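Putative phage capsid protein (Corynebacterium diphtheriae NCTC 13129, PDB 2R9I) is of unknown function but is probably a phage-type capsid (shell) protein, of which this is the N-terminal helical domain. Local coordinates at residues R61-S64 with D65-K69. Residues are numbered along the deposited sequence; the frame is centred on the assembly and turned at random.
Sequences RGVS and DVTQK
T67 bonds twice to the carbonyl oxygen of V63, one turn earlier on the second, longer helix (33-71) of a two-helix hairpin. This stretch lies near the C-terminal end of that helix, its centre about 21 Å from the centre of the chain. The tight part is the alpha-helical backbone ladder, i to i+4. D65 N reaches R61 O, and V66 N meets G62 O at 2.8 Å, almost in line with the carbonyl bond (166°). T67 doubles its rung: T67 N binds V63 O at 3.0 Å and T67 OG1 binds the same oxygen at 2.8 Å, the two donors arriving from opposite faces of the carbonyl plane. The torsion explains the second bond: chi1 of -63° sets OG1 beside the backbone N of T67, on the side of the preceding turn, where V63 O lies. The hydroxyl thus gives its proton to the main chain of its own helix. The side chains of V63 and T67 lie alongside on one flank of the helix but touch loosely, CG1 of V63 staying 4.1 Å from T67 OG1.

The solvent side is slacker. R61 sends its guanidinium away from the following turn. S64 turns OG back toward R61 O, which it meets only in a weak bond of 3.4 Å. The ladder itself loosens at its last rung between these turns: Q68 N lies 3.2 Å from S64 O, with the donor about 40° out of the carbonyl plane rather than on a lone pair.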
loop_
_atom_site.group_PDB
_atom_site.type_symbol
_atom_site.label_atom_id
_atom_site.label_comp_id
_atom_site.label_asym_id
_atom_site.label_seq_id
_atom_site.Cartn_x
_atom_site.Cartn_y
_atom_site.Cartn_z
ATOM N N ARG A 61 -0.986 13.745 3.208
ATOM C CA ARG A 61 0.177 14.620 3.362
ATOM C C ARG A 61 -0.026 15.907 2.586
ATOM O O ARG A 61 0.154 17.001 3.127
ATOM C CB ARG A 61 1.455 13.942 2.909
ATOM C CG ARG A 61 2.217 13.307 4.033
ATOM C CD ARG A 61 3.233 12.331 3.463
ATOM N NE ARG A 61 3.928 11.567 4.502
ATOM C CZ ARG A 61 4.623 10.455 4.271
ATOM N NH1 ARG A 61 4.705 9.960 3.037
ATOM N NH2 ARG A 61 5.228 9.825 5.273
ATOM N N GLY A 62 -0.431 15.755 1.330
ATOM C CA GLY A 62 -0.703 16.878 0.456
ATOM C C GLY A 62 -1.725 17.871 0.995
ATOM O O GLY A 62 -1.494 19.085 0.934
ATOM N N VAL A 63 -2.845 17.377 1.525
ATOM C CA VAL A 63 -3.896 18.270 1.988
ATOM C C VAL A 63 -3.414 19.194 3.084
ATOM O O VAL A 63 -3.763 20.372 3.081
ATOM C CB VAL A 63 -5.148 17.539 2.457
ATOM C CG1 VAL A 63 -5.849 18.325 3.563
ATOM C CG2 VAL A 63 -6.085 17.318 1.289
ATOM N N SER A 64 -2.619 18.698 4.018
ATOM C CA SER A 64 -2.129 19.622 5.028
ATOM C C SER A 64 -0.975 20.511 4.507
ATOM O O SER A 64 -0.823 21.649 4.978
ATOM C CB SER A 64 -1.819 18.930 6.365
ATOM O OG SER A 64 -0.716 18.069 6.232
ATOM N N ASP A 65 -0.212 20.018 3.518
ATOM C CA ASP A 65 0.804 20.842 2.811
ATOM C C ASP A 65 0.175 22.049 2.130
ATOM O O ASP A 65 0.706 23.162 2.166
ATOM C CB ASP A 65 1.542 20.046 1.715
ATOM C CG ASP A 65 2.584 19.073 2.271
ATOM O OD1 ASP A 65 2.953 19.212 3.470
ATOM O OD2 ASP A 65 3.022 18.166 1.496
ATOM N N VAL A 66 -0.956 21.771 1.496
ATOM C CA VAL A 66 -1.702 22.701 0.695
ATOM C C VAL A 66 -2.389 23.730 1.584
ATOM O O VAL A 66 -2.249 24.929 1.363
ATOM C CB VAL A 66 -2.700 21.917 -0.186
ATOM C CG1 VAL A 66 -4.019 22.642 -0.384
ATOM C CG2 VAL A 66 -2.052 21.591 -1.480
ATOM N N THR A 67 -3.103 23.255 2.599
ATOM C CA THR A 67 -3.840 24.110 3.504
ATOM C C THR A 67 -2.902 25.113 4.139
ATOM O O THR A 67 -3.255 26.284 4.313
ATOM C CB THR A 67 -4.511 23.264 4.583
ATOM O OG1 THR A 67 -5.444 22.394 3.943
ATOM C CG2 THR A 67 -5.239 24.138 5.605
ATOM N N GLN A 68 -1.705 24.662 4.432
ATOM C CA GLN A 68 -0.761 25.458 5.162
ATOM C C GLN A 68 -0.184 26.503 4.246
ATOM O O GLN A 68 0.514 27.403 4.670
ATOM C CB GLN A 68 0.361 24.574 5.672
ATOM C CG GLN A 68 0.960 25.001 6.997
ATOM C CD GLN A 68 -0.060 25.067 8.120
ATOM O OE1 GLN A 68 -0.834 24.137 8.329
ATOM N NE2 GLN A 68 -0.062 26.175 8.850
ATOM N N LYS A 69 -0.459 26.372 2.967
ATOM C CA LYS A 69 0.198 27.223 2.017
ATOM C C LYS A 69 -0.806 28.199 1.521
ATOM O O LYS A 69 -0.530 29.359 1.390
ATOM C CB LYS A 69 0.725 26.415 0.855
ATOM C CG LYS A 69 2.197 26.516 0.703
ATOM C CD LYS A 69 2.684 25.569 -0.329
ATOM C CE LYS A 69 3.773 26.207 -1.127
ATOM N NZ LYS A 69 3.985 27.589 -0.650
#